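Local coordinates for angiotensin-converting enzyme (Anopheles gambiae, PDB 6S1Y), which probably cleaves peptides as a zinc metallopeptidase of the angiotensin-converting enzyme family and here holds a gamma-linked glutamate dipeptide beside its zinc, at residues S170-V175 with R453-K458; K458-R463 with D479-A484; A557-V560 with E564-M567. One frame throughout, in Å; residues are numbered along the deposited sequence.

Contact 1 of 3, residues S170-V175 with R453-K458; sequences SFQKYV and REYNCK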
ATOM      1  N   SER A 170      -3.941 -22.381  -8.380  1.00 44.94           N
ATOM      2  CA  SER A 170      -2.682 -21.651  -8.484  1.00 45.49           C
ATOM      3  C   SER A 170      -2.263 -21.099  -7.131  1.00 45.63           C
ATOM      4  O   SER A 170      -1.085 -21.155  -6.767  1.00 47.09           O
ATOM      5  CB  SER A 170      -2.791 -20.511  -9.500  1.00 46.40           C
ATOM      6  OG  SER A 170      -3.244 -20.997 -10.760  1.00 49.62           O
ATOM      7  N   PHE A 171      -3.215 -20.551  -6.370  1.00 45.65           N
ATOM      8  CA  PHE A 171      -2.893 -20.091  -5.024  1.00 45.75           C
ATOM      9  C   PHE A 171      -2.340 -21.221  -4.167  1.00 44.36           C
ATOM     10  O   PHE A 171      -1.354 -21.035  -3.445  1.00 43.53           O
ATOM     11  CB  PHE A 171      -4.124 -19.484  -4.353  1.00 42.55           C
ATOM     12  CG  PHE A 171      -3.870 -18.971  -2.965  1.00 39.34           C
ATOM     13  CD1 PHE A 171      -3.438 -17.674  -2.760  1.00 42.42           C
ATOM     14  CD2 PHE A 171      -4.065 -19.786  -1.865  1.00 41.54           C
ATOM     15  CE1 PHE A 171      -3.208 -17.188  -1.460  1.00 41.12           C
ATOM     16  CE2 PHE A 171      -3.835 -19.326  -0.590  1.00 42.00           C
ATOM     17  CZ  PHE A 171      -3.416 -18.017  -0.380  1.00 39.59           C
ATOM     18  N   GLN A 172      -2.964 -22.397  -4.213  1.00 47.00           N
ATOM     19  CA  GLN A 172      -2.501 -23.490  -3.356  1.00 45.72           C
ATOM     20  C   GLN A 172      -1.080 -23.892  -3.720  1.00 48.00           C
ATOM     21  O   GLN A 172      -0.255 -24.172  -2.840  1.00 47.40           O
ATOM     22  CB  GLN A 172      -3.444 -24.682  -3.469  1.00 47.80           C
ATOM     23  CG  GLN A 172      -3.092 -25.830  -2.534  1.00 49.95           C
ATOM     24  CD  GLN A 172      -3.112 -25.403  -1.089  1.00 51.26           C
ATOM     25  OE1 GLN A 172      -4.027 -24.693  -0.647  1.00 52.73           O
ATOM     26  NE2 GLN A 172      -2.102 -25.813  -0.342  1.00 51.48           N
ATOM     27  N   LYS A 173      -0.772 -23.913  -5.022  1.00 48.51           N
ATOM     28  CA  LYS A 173       0.582 -24.214  -5.470  1.00 47.82           C
ATOM     29  C   LYS A 173       1.556 -23.140  -5.012  1.00 47.68           C
ATOM     30  O   LYS A 173       2.670 -23.441  -4.572  1.00 50.16           O
ATOM     31  CB  LYS A 173       0.599 -24.339  -6.993  1.00 49.21           C
ATOM     32  CG  LYS A 173       2.001 -24.469  -7.589  1.00 52.85           C
ATOM     33  CD  LYS A 173       2.702 -25.743  -7.127  1.00 55.97           C
ATOM     34  CE  LYS A 173       2.039 -26.989  -7.707  1.00 57.03           C
ATOM     35  NZ  LYS A 173       2.659 -28.232  -7.165  1.00 63.23           N
ATOM     36  N   TYR A 174       1.152 -21.876  -5.104  1.00 46.02           N
ATOM     37  CA  TYR A 174       2.006 -20.792  -4.643  1.00 46.14           C
ATOM     38  C   TYR A 174       2.317 -20.928  -3.167  1.00 46.41           C
ATOM     39  O   TYR A 174       3.452 -20.692  -2.734  1.00 46.28           O
ATOM     40  CB  TYR A 174       1.310 -19.463  -4.926  1.00 45.74           C
ATOM     41  CG  TYR A 174       1.576 -18.328  -3.964  1.00 44.85           C
ATOM     42  CD1 TYR A 174       2.833 -17.735  -3.867  1.00 43.56           C
ATOM     43  CD2 TYR A 174       0.547 -17.803  -3.203  1.00 44.62           C
ATOM     44  CE1 TYR A 174       3.053 -16.671  -3.009  1.00 43.36           C
ATOM     45  CE2 TYR A 174       0.755 -16.732  -2.352  1.00 43.29           C
ATOM     46  CZ  TYR A 174       2.001 -16.160  -2.258  1.00 44.67           C
ATOM     47  OH  TYR A 174       2.172 -15.083  -1.398  1.00 43.63           O
ATOM     48  N   VAL A 175       1.321 -21.298  -2.371  1.00 45.59           N
ATOM     49  CA  VAL A 175       1.571 -21.443  -0.944  1.00 47.83           C
ATOM     50  C   VAL A 175       2.591 -22.542  -0.691  1.00 48.04           C
ATOM     51  O   VAL A 175       3.493 -22.387   0.148  1.00 47.90           O
ATOM     52  CB  VAL A 175       0.257 -21.702  -0.197  1.00 45.70           C
ATOM     53  CG1 VAL A 175       0.536 -22.322   1.155  1.00 46.08           C
ATOM     54  CG2 VAL A 175      -0.500 -20.390  -0.058  1.00 44.76           C
ATOM     55  N   ARG A 453      -9.342 -26.201   3.745  1.00 52.19           N
ATOM     56  CA  ARG A 453     -10.791 -26.378   3.724  1.00 53.50           C
ATOM     57  C   ARG A 453     -11.516 -25.310   4.533  1.00 50.88           C
ATOM     58  O   ARG A 453     -12.746 -25.304   4.549  1.00 50.81           O
ATOM     59  CB  ARG A 453     -11.156 -27.777   4.230  1.00 59.81           C
ATOM     60  CG  ARG A 453     -10.760 -28.012   5.663  1.00 70.45           C
ATOM     61  CD  ARG A 453     -10.794 -29.494   6.046  1.00 88.17           C
ATOM     62  NE  ARG A 453      -9.804 -29.780   7.085  1.00 96.71           N
ATOM     63  CZ  ARG A 453      -9.892 -29.356   8.345  1.00 99.35           C
ATOM     64  NH1 ARG A 453     -10.929 -28.622   8.739  1.00 97.70           N
ATOM     65  NH2 ARG A 453      -8.933 -29.662   9.211  1.00102.80           N
ATOM     66  N   GLU A 454     -10.790 -24.410   5.193  1.00 49.58           N
ATOM     67  CA  GLU A 454     -11.384 -23.268   5.880  1.00 50.39           C
ATOM     68  C   GLU A 454     -10.829 -21.942   5.354  1.00 47.25           C
ATOM     69  O   GLU A 454     -10.915 -20.916   6.034  1.00 45.90           O
ATOM     70  CB  GLU A 454     -11.158 -23.388   7.394  1.00 50.48           C
ATOM     71  CG  GLU A 454      -9.830 -24.018   7.760  1.00 55.05           C
ATOM     72  CD  GLU A 454      -9.420 -23.815   9.212  1.00 57.69           C
ATOM     73  OE1 GLU A 454      -8.192 -23.684   9.447  1.00 57.57           O
ATOM     74  OE2 GLU A 454     -10.298 -23.794  10.106  1.00 61.29           O
ATOM     75  N   TYR A 455     -10.279 -21.932   4.142  1.00 47.72           N
ATOM     76  CA  TYR A 455      -9.622 -20.729   3.626  1.00 45.40           C
ATOM     77  C   TYR A 455     -10.572 -19.533   3.597  1.00 43.85           C
ATOM     78  O   TYR A 455     -10.207 -18.423   4.005  1.00 43.52           O
ATOM     79  CB  TYR A 455      -9.087 -20.987   2.218  1.00 44.97           C
ATOM     80  CG  TYR A 455      -7.683 -21.549   2.110  1.00 44.11           C
ATOM     81  CD1 TYR A 455      -6.852 -21.671   3.204  1.00 45.54           C
ATOM     82  CD2 TYR A 455      -7.192 -21.927   0.878  1.00 45.77           C
ATOM     83  CE1 TYR A 455      -5.570 -22.180   3.062  1.00 48.39           C
ATOM     84  CE2 TYR A 455      -5.922 -22.422   0.726  1.00 46.08           C
ATOM     85  CZ  TYR A 455      -5.118 -22.542   1.798  1.00 46.83           C
ATOM     86  OH  TYR A 455      -3.865 -23.046   1.576  1.00 50.33           O
ATOM     87  N   ASN A 456     -11.801 -19.732   3.122  1.00 42.54           N
ATOM     88  CA  ASN A 456     -12.629 -18.566   2.880  1.00 42.44           C
ATOM     89  C   ASN A 456     -13.287 -18.060   4.154  1.00 43.83           C
ATOM     90  O   ASN A 456     -13.323 -16.845   4.389  1.00 41.58           O
ATOM     91  CB  ASN A 456     -13.686 -18.849   1.816  1.00 41.31           C
ATOM     92  CG  ASN A 456     -14.064 -17.576   1.032  1.00 44.09           C
ATOM     93  OD1 ASN A 456     -13.224 -16.683   0.825  1.00 39.75           O
ATOM     94  ND2 ASN A 456     -15.330 -17.480   0.621  1.00 43.11           N
ATOM     95  N   CYS A 457     -13.800 -18.953   5.003  1.00 42.46           N
ATOM     96  CA  CYS A 457     -14.494 -18.445   6.183  1.00 43.55           C
ATOM     97  C   CYS A 457     -13.526 -17.925   7.246  1.00 41.45           C
ATOM     98  O   CYS A 457     -13.890 -17.010   7.987  1.00 41.43           O
ATOM     99  CB  CYS A 457     -15.460 -19.510   6.718  1.00 48.47           C
ATOM    100  SG  CYS A 457     -16.978 -19.670   5.575  1.00 64.56           S
ATOM    101  N   LYS A 458     -12.291 -18.417   7.318  1.00 40.06           N
ATOM    102  CA  LYS A 458     -11.336 -17.778   8.221  1.00 43.54           C
ATOM    103  C   LYS A 458     -10.910 -16.405   7.702  1.00 41.61           C
ATOM    104  O   LYS A 458     -10.613 -15.504   8.492  1.00 41.55           O
ATOM    105  CB  LYS A 458     -10.116 -18.678   8.454  1.00 47.09           C
ATOM    106  CG  LYS A 458     -10.360 -19.777   9.526  1.00 51.92           C
ATOM    107  CD  LYS A 458     -10.543 -19.170  10.912  1.00 63.09           C
ATOM    108  CE  LYS A 458     -10.580 -20.221  12.036  1.00 68.53           C
ATOM    109  NZ  LYS A 458     -10.068 -19.651  13.331  1.00 69.06           N
TER

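Contact 2 of 3, residues K458-R463 with D479-A484; sequences KFWEMR and DFDPPA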
ATOM      1  N   LYS A 458     -12.291 -18.417   7.318  1.00 40.06           N
ATOM      2  CA  LYS A 458     -11.336 -17.778   8.221  1.00 43.54           C
ATOM      3  C   LYS A 458     -10.910 -16.405   7.702  1.00 41.61           C
ATOM      4  O   LYS A 458     -10.613 -15.504   8.492  1.00 41.55           O
ATOM      5  CB  LYS A 458     -10.116 -18.678   8.454  1.00 47.09           C
ATOM      6  CG  LYS A 458     -10.360 -19.777   9.526  1.00 51.92           C
ATOM      7  CD  LYS A 458     -10.543 -19.170  10.912  1.00 63.09           C
ATOM      8  CE  LYS A 458     -10.580 -20.221  12.036  1.00 68.53           C
ATOM      9  NZ  LYS A 458     -10.068 -19.651  13.331  1.00 69.06           N
ATOM     10  N   PHE A 459     -10.916 -16.202   6.384  1.00 41.73           N
ATOM     11  CA  PHE A 459     -10.688 -14.866   5.839  1.00 38.82           C
ATOM     12  C   PHE A 459     -11.790 -13.904   6.268  1.00 38.86           C
ATOM     13  O   PHE A 459     -11.534 -12.890   6.933  1.00 37.39           O
ATOM     14  CB  PHE A 459     -10.610 -14.942   4.324  1.00 38.45           C
ATOM     15  CG  PHE A 459     -10.479 -13.599   3.653  1.00 40.07           C
ATOM     16  CD1 PHE A 459      -9.282 -12.892   3.707  1.00 38.11           C
ATOM     17  CD2 PHE A 459     -11.526 -13.084   2.916  1.00 38.32           C
ATOM     18  CE1 PHE A 459      -9.144 -11.666   3.066  1.00 39.60           C
ATOM     19  CE2 PHE A 459     -11.405 -11.880   2.275  1.00 37.70           C
ATOM     20  CZ  PHE A 459     -10.203 -11.156   2.355  1.00 38.40           C
ATOM     21  N   TRP A 460     -13.039 -14.219   5.917  1.00 38.52           N
ATOM     22  CA  TRP A 460     -14.127 -13.302   6.229  1.00 38.22           C
ATOM     23  C   TRP A 460     -14.363 -13.194   7.732  1.00 38.74           C
ATOM     24  O   TRP A 460     -14.840 -12.162   8.211  1.00 38.54           O
ATOM     25  CB  TRP A 460     -15.403 -13.738   5.512  1.00 39.87           C
ATOM     26  CG  TRP A 460     -15.333 -13.522   4.029  1.00 38.86           C
ATOM     27  CD1 TRP A 460     -15.409 -14.470   3.036  1.00 39.28           C
ATOM     28  CD2 TRP A 460     -15.166 -12.262   3.365  1.00 40.23           C
ATOM     29  NE1 TRP A 460     -15.294 -13.863   1.781  1.00 39.99           N
ATOM     30  CE2 TRP A 460     -15.134 -12.515   1.966  1.00 39.53           C
ATOM     31  CE3 TRP A 460     -15.029 -10.945   3.813  1.00 40.38           C
ATOM     32  CZ2 TRP A 460     -14.992 -11.500   1.034  1.00 39.35           C
ATOM     33  CZ3 TRP A 460     -14.873  -9.938   2.871  1.00 39.82           C
ATOM     34  CH2 TRP A 460     -14.862 -10.227   1.501  1.00 39.60           C
ATOM     35  N   GLU A 461     -14.015 -14.229   8.498  1.00 39.69           N
ATOM     36  CA  GLU A 461     -14.135 -14.138   9.949  1.00 42.39           C
ATOM     37  C   GLU A 461     -13.149 -13.114  10.496  1.00 39.68           C
ATOM     38  O   GLU A 461     -13.506 -12.297  11.356  1.00 37.73           O
ATOM     39  CB  GLU A 461     -13.923 -15.521  10.598  1.00 42.98           C
ATOM     40  CG  GLU A 461     -13.887 -15.499  12.128  1.00 45.16           C
ATOM     41  CD  GLU A 461     -13.526 -16.861  12.744  1.00 54.96           C
ATOM     42  OE1 GLU A 461     -12.322 -17.118  12.969  1.00 58.54           O
ATOM     43  OE2 GLU A 461     -14.445 -17.677  12.979  1.00 56.03           O
ATOM     44  N   MET A 462     -11.909 -13.125   9.997  1.00 39.14           N
ATOM     45  CA  MET A 462     -10.939 -12.128  10.447  1.00 39.98           C
ATOM     46  C   MET A 462     -11.326 -10.723   9.985  1.00 39.36           C
ATOM     47  O   MET A 462     -11.212  -9.762  10.749  1.00 38.38           O
ATOM     48  CB  MET A 462      -9.538 -12.502   9.946  1.00 41.91           C
ATOM     49  CG  MET A 462      -8.885 -13.659  10.724  1.00 54.70           C
ATOM     50  SD  MET A 462      -7.191 -14.059  10.180  1.00 58.70           S
ATOM     51  CE  MET A 462      -6.677 -12.404   9.877  1.00 42.22           C
ATOM     52  N   ARG A 463     -11.795 -10.577   8.742  1.00 39.42           N
ATOM     53  CA  ARG A 463     -12.226  -9.252   8.295  1.00 39.23           C
ATOM     54  C   ARG A 463     -13.341  -8.719   9.195  1.00 38.86           C
ATOM     55  O   ARG A 463     -13.377  -7.523   9.529  1.00 39.08           O
ATOM     56  CB  ARG A 463     -12.690  -9.295   6.831  1.00 37.62           C
ATOM     57  CG  ARG A 463     -11.629  -9.744   5.804  1.00 38.03           C
ATOM     58  CD  ARG A 463     -10.619  -8.650   5.432  1.00 39.52           C
ATOM     59  NE  ARG A 463     -11.319  -7.451   4.990  1.00 40.63           N
ATOM     60  CZ  ARG A 463     -11.369  -6.313   5.681  1.00 39.71           C
ATOM     61  NH1 ARG A 463     -10.716  -6.169   6.843  1.00 39.54           N
ATOM     62  NH2 ARG A 463     -12.080  -5.325   5.203  1.00 40.30           N
ATOM     63  N   ASP A 479     -16.549 -20.620  -2.657  1.00 46.64           N
ATOM     64  CA  ASP A 479     -15.914 -19.363  -3.002  1.00 45.25           C
ATOM     65  C   ASP A 479     -14.504 -19.352  -2.427  1.00 44.25           C
ATOM     66  O   ASP A 479     -14.183 -20.121  -1.516  1.00 45.00           O
ATOM     67  CB  ASP A 479     -16.708 -18.178  -2.459  1.00 44.39           C
ATOM     68  CG  ASP A 479     -18.169 -18.236  -2.856  1.00 46.08           C
ATOM     69  OD1 ASP A 479     -18.452 -18.359  -4.068  1.00 47.98           O
ATOM     70  OD2 ASP A 479     -19.041 -18.183  -1.952  1.00 44.98           O
ATOM     71  N   PHE A 480     -13.646 -18.497  -2.992  1.00 41.52           N
ATOM     72  CA  PHE A 480     -12.313 -18.317  -2.404  1.00 41.84           C
ATOM     73  C   PHE A 480     -11.863 -16.876  -2.699  1.00 40.57           C
ATOM     74  O   PHE A 480     -11.274 -16.588  -3.742  1.00 41.64           O
ATOM     75  CB  PHE A 480     -11.320 -19.337  -2.931  1.00 41.82           C
ATOM     76  CG  PHE A 480      -9.917 -19.098  -2.449  1.00 40.84           C
ATOM     77  CD1 PHE A 480      -9.644 -19.042  -1.111  1.00 39.93           C
ATOM     78  CD2 PHE A 480      -8.892 -18.911  -3.334  1.00 39.51           C
ATOM     79  CE1 PHE A 480      -8.367 -18.804  -0.660  1.00 41.71           C
ATOM     80  CE2 PHE A 480      -7.608 -18.683  -2.888  1.00 41.64           C
ATOM     81  CZ  PHE A 480      -7.345 -18.628  -1.548  1.00 40.27           C
ATOM     82  N   ASP A 481     -12.123 -15.997  -1.753  1.00 38.58           N
ATOM     83  CA  ASP A 481     -12.180 -14.573  -2.028  1.00 39.68           C
ATOM     84  C   ASP A 481     -10.896 -13.767  -1.834  1.00 38.84           C
ATOM     85  O   ASP A 481     -10.778 -12.680  -2.409  1.00 37.85           O
ATOM     86  CB  ASP A 481     -13.310 -13.982  -1.170  1.00 38.63           C
ATOM     87  CG  ASP A 481     -14.684 -14.435  -1.641  1.00 40.57           C
ATOM     88  OD1 ASP A 481     -14.860 -14.466  -2.884  1.00 39.41           O
ATOM     89  OD2 ASP A 481     -15.571 -14.755  -0.790  1.00 38.50           O
ATOM     90  N   PRO A 482      -9.910 -14.251  -1.088  1.00 40.00           N
ATOM     91  CA  PRO A 482      -8.672 -13.453  -0.865  1.00 39.97           C
ATOM     92  C   PRO A 482      -7.998 -12.986  -2.144  1.00 38.80           C
ATOM     93  O   PRO A 482      -7.482 -11.857  -2.189  1.00 38.82           O
ATOM     94  CB  PRO A 482      -7.773 -14.426  -0.085  1.00 37.90           C
ATOM     95  CG  PRO A 482      -8.790 -15.212   0.709  1.00 38.99           C
ATOM     96  CD  PRO A 482      -9.927 -15.458  -0.236  1.00 38.47           C
ATOM     97  N   PRO A 483      -7.944 -13.802  -3.200  1.00 39.12           N
ATOM     98  CA  PRO A 483      -7.209 -13.362  -4.409  1.00 40.02           C
ATOM     99  C   PRO A 483      -7.884 -12.221  -5.167  1.00 39.41           C
ATOM    100  O   PRO A 483      -7.268 -11.665  -6.081  1.00 38.05           O
ATOM    101  CB  PRO A 483      -7.138 -14.634  -5.277  1.00 38.89           C
ATOM    102  CG  PRO A 483      -7.384 -15.760  -4.312  1.00 42.10           C
ATOM    103  CD  PRO A 483      -8.363 -15.207  -3.300  1.00 40.12           C
ATOM    104  N   ALA A 484      -9.128 -11.874  -4.823  1.00 39.74           N
ATOM    105  CA  ALA A 484      -9.806 -10.715  -5.380  1.00 39.02           C
ATOM    106  C   ALA A 484      -9.123  -9.401  -5.021  1.00 37.67           C
ATOM    107  O   ALA A 484      -9.566  -8.341  -5.461  1.00 39.97           O
ATOM    108  CB  ALA A 484     -11.257 -10.675  -4.898  1.00 38.23           C
TER

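Contact 3 of 3, residues A557-V560 with E564-M567; sequences AMEV and ERKM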
ATOM      1  N   ALA A 557      17.922   4.731  10.520  1.00 57.21           N
ATOM      2  CA  ALA A 557      17.339   5.577   9.480  1.00 56.72           C
ATOM      3  C   ALA A 557      16.218   6.446  10.048  1.00 55.51           C
ATOM      4  O   ALA A 557      16.125   7.641   9.731  1.00 53.54           O
ATOM      5  CB  ALA A 557      16.826   4.715   8.328  1.00 55.51           C
ATOM      6  N   MET A 558      15.362   5.871  10.899  1.00 54.79           N
ATOM      7  CA  MET A 558      14.279   6.658  11.473  1.00 54.32           C
ATOM      8  C   MET A 558      14.820   7.771  12.361  1.00 55.33           C
ATOM      9  O   MET A 558      14.420   8.933  12.236  1.00 53.76           O
ATOM     10  CB  MET A 558      13.345   5.765  12.278  1.00 56.77           C
ATOM     11  CG  MET A 558      12.263   6.554  13.012  1.00 55.64           C
ATOM     12  SD  MET A 558      11.102   5.445  13.794  1.00 61.43           S
ATOM     13  CE  MET A 558       9.953   5.250  12.445  1.00 52.15           C
ATOM     14  N   GLU A 559      15.734   7.431  13.273  1.00 56.08           N
ATOM     15  CA  GLU A 559      16.301   8.447  14.148  1.00 56.24           C
ATOM     16  C   GLU A 559      16.814   9.651  13.374  1.00 54.99           C
ATOM     17  O   GLU A 559      16.728  10.781  13.859  1.00 55.31           O
ATOM     18  CB  GLU A 559      17.426   7.850  14.987  1.00 57.92           C
ATOM     19  CG  GLU A 559      18.053   8.873  15.897  1.00 58.77           C
ATOM     20  CD  GLU A 559      18.829   8.260  17.036  1.00 60.21           C
ATOM     21  OE1 GLU A 559      19.426   7.174  16.848  1.00 61.49           O
ATOM     22  OE2 GLU A 559      18.833   8.879  18.123  1.00 65.02           O
ATOM     23  N   VAL A 560      17.309   9.442  12.155  1.00 55.04           N
ATOM     24  CA  VAL A 560      17.854  10.546  11.370  1.00 54.11           C
ATOM     25  C   VAL A 560      16.821  11.644  11.193  1.00 56.13           C
ATOM     26  O   VAL A 560      17.148  12.843  11.177  1.00 56.98           O
ATOM     27  CB  VAL A 560      18.355  10.028  10.007  1.00 56.16           C
ATOM     28  CG1 VAL A 560      18.469  11.175   8.992  1.00 57.67           C
ATOM     29  CG2 VAL A 560      19.671   9.311  10.169  1.00 54.47           C
ATOM     30  N   GLU A 564      13.752   9.511  17.151  1.00 57.57           N
ATOM     31  CA  GLU A 564      13.252   8.322  17.809  1.00 57.58           C
ATOM     32  C   GLU A 564      13.708   7.114  17.011  1.00 56.26           C
ATOM     33  O   GLU A 564      14.023   7.210  15.821  1.00 57.23           O
ATOM     34  CB  GLU A 564      11.730   8.348  17.922  1.00 60.63           C
ATOM     35  CG  GLU A 564      11.197   9.425  18.851  1.00 67.18           C
ATOM     36  CD  GLU A 564       9.693   9.566  18.747  1.00 74.52           C
ATOM     37  OE1 GLU A 564       9.157   9.428  17.608  1.00 68.16           O
ATOM     38  OE2 GLU A 564       9.063   9.814  19.802  1.00 74.36           O
ATOM     39  N   ARG A 565      13.743   5.975  17.683  1.00 53.23           N
ATOM     40  CA  ARG A 565      14.244   4.749  17.087  1.00 56.49           C
ATOM     41  C   ARG A 565      13.198   3.644  17.065  1.00 56.31           C
ATOM     42  O   ARG A 565      13.539   2.494  16.774  1.00 57.72           O
ATOM     43  CB  ARG A 565      15.496   4.289  17.837  1.00 56.19           C
ATOM     44  CG  ARG A 565      16.571   5.379  17.914  1.00 57.77           C
ATOM     45  CD  ARG A 565      17.758   4.963  18.763  1.00 58.87           C
ATOM     46  NE  ARG A 565      18.133   3.570  18.539  1.00 57.23           N
ATOM     47  CZ  ARG A 565      18.896   3.153  17.527  1.00 59.25           C
ATOM     48  NH1 ARG A 565      19.369   4.016  16.632  1.00 58.56           N
ATOM     49  NH2 ARG A 565      19.178   1.869  17.411  1.00 59.35           N
ATOM     50  N   LYS A 566      11.932   3.953  17.339  1.00 56.22           N
ATOM     51  CA  LYS A 566      10.906   2.917  17.325  1.00 57.72           C
ATOM     52  C   LYS A 566       9.637   3.405  16.637  1.00 53.65           C
ATOM     53  O   LYS A 566       9.313   4.595  16.636  1.00 51.13           O
ATOM     54  CB  LYS A 566      10.610   2.430  18.753  1.00 60.19           C
ATOM     55  CG  LYS A 566      11.711   1.502  19.282  1.00 69.40           C
ATOM     56  CD  LYS A 566      11.444   0.981  20.689  1.00 77.48           C
ATOM     57  CE  LYS A 566      12.245  -0.303  20.981  1.00 80.85           C
ATOM     58  NZ  LYS A 566      11.731  -1.517  20.240  1.00 73.64           N
ATOM     59  N   MET A 567       8.955   2.459  15.997  1.00 52.59           N
ATOM     60  CA  MET A 567       7.588   2.686  15.547  1.00 51.70           C
ATOM     61  C   MET A 567       6.684   2.900  16.757  1.00 50.45           C
ATOM     62  O   MET A 567       6.748   2.149  17.741  1.00 48.96           O
ATOM     63  CB  MET A 567       7.118   1.487  14.729  1.00 50.53           C
ATOM     64  CG  MET A 567       5.641   1.435  14.415  1.00 50.37           C
ATOM     65  SD  MET A 567       5.259   0.021  13.334  1.00 51.81           S
ATOM     66  CE  MET A 567       4.962  -1.290  14.540  1.00 51.57           C
TER

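Contact 1 of 3, residues S170-V175 with R453-K458
The hydroxyl of Y455 donates a hydrogen bond to the side-chain amide of Q172, with 2.8 Å between OH of Y455 and OE1 of Q172. The donor meets the carbonyl at a C=O...O angle of 126°, tilted 19° from the carbonyl plane. The Q172 chain runs across the tyrosine, its amide is turned nearly into line with the plane of the phenol ring, and OE1 lies at the ring edge, beside CE2 and OH. Q172 gets there by a bend: CG stands anti to the backbone N, and the turn at chi2 (59°) carries the amide over to the tyrosine. The other end of that amide is also used, NE2 bonding to E176 one turn further along the same helix, which helps fix which way the amide is flipped.

One helical position earlier, F171 lays its ring beside the same tyrosine. The rings form an offset edge-to-face pair, with the edge of F171 toward the face of Y455, centroids 5.8 Å apart and planes almost perpendicular. The closest carbons are CE2 of F171 and CE2 of Y455, at 4.0 Å. CG1 of V175 lies loosely near the Y455 hydroxyl, at the limit of contact. V445 of helix 431-447 helps enclose the contact, packing on both V175 and Y455. Y455 opens the first turn of its helix, right after E454 at the N-cap position. The arrangement is helix-to-helix packing within the largely alpha-helical fold of the ACE family, joining helix 168-184 to the start of helix 455-467.

Contact 2 of 3, residues K458-R463 with D479-A484
W460 donates its indole N-H to the carboxylate of D481, 2.7 Å from NE1 to OD2, and so ties helix 455-467 to the loop that follows strand 475-476 in this mainly helical ACE-family fold. The bond is nearly straight, 165° at the hydrogen, and OD2 lies in the indole plane. On the aspartate side the N-H arrives at the anti side of OD2, 17° out of the carboxylate plane. Indole and carboxylate are themselves steeply inclined to each other, and CB of D481 also lies 3.7 Å from CZ2 of W460.

Next to this bond, P482 sets its ring on F459. CG of the proline makes a CH-pi contact over the face, 4.0 Å from the centroid and displaced toward the rim. The opposite face of the phenyl ring is covered by CG of R463, one turn on, so F459 is sandwiched between loop and helix.

Further out, OD1 of D481 forms a salt bridge with R475. The arginine would be expected to favour the charged carboxylate. Y441 of helix 431-447 touches P482 and meets F459 edge-to-face, and W156 of helix 149-163 packs on W460. Within the helix F459 in turn backs W460: CD2 of F459 stands 3.7 Å above the centre of the W460 indole.

Contact 3 of 3, residues A557-V560 with E564-M567
The C-terminal end of helix 554-562 and the loop leading to helix 570-575 fold back on one another, with CA of E559 and CA of E564 only 4.8 Å apart. M558 and E559 receive the loop. The carbonyl O of E564 points back at the helix and lies 3.1 Å from N of E559, but the angle is too poor for a hydrogen bond; it is packed instead by CG of M558 at 3.4 Å and by CB of E559.

M558 runs straight out from the helix, its CG anti to the backbone N, and bends at its last torsion (chi3 -89°). That places SD alongside the returning backbone, 3.5 Å from O of K566 and close to the peptide that joins K566 to M567. The touch is one of van der Waals packing of a thioether on peptide groups; the carbonyl of K566 is taken up by the side-chain amide of Q506.

On the more exposed side, E559 and R565 form a salt bridge. NH1 of R565 gives a long bond of 3.2 Å to OE1 of E559, 160° at the hydrogen. The oxygen lies in the guanidinium plane, at the group's edge, but the nitrogen comes to the anti side of OE1 and 30° out of the carboxylate plane. The arginine chain is bent at chi3, and its CG and CD also pack alongside the carboxylate, close to OE1. D556 is the stronger partner of the same NH1, so the arginine links two acidic side chains of the helix.

Around this turn, I503 and F507 of helix 495-514 pack on M558, V502 of that helix and F203 of helix 203-233 cover M567, and helix 536-547 lies against A557 and V560.

How the contacts relate
Contacts 1 and 2 are neighbours in space, centres 9 Å apart, and share K458: helix 455-467 meets helix 168-184 at its first turn and the 479-484 loop just after it. N456 joins them, its OD1 lying 2.9 Å from N of D481 in a probable hydrogen bond, and CD2 of F171 comes within 3.5 Å of CZ of F480. Contact 3 stands apart, its centre 37 Å from contact 1 and 35 Å from contact 2. None of the touching residues lines the pocket; the F459 side chain of contact 2 is about 12 Å from the bound glutamate dipeptide, which sits by the zinc held by H357, H361 and E385.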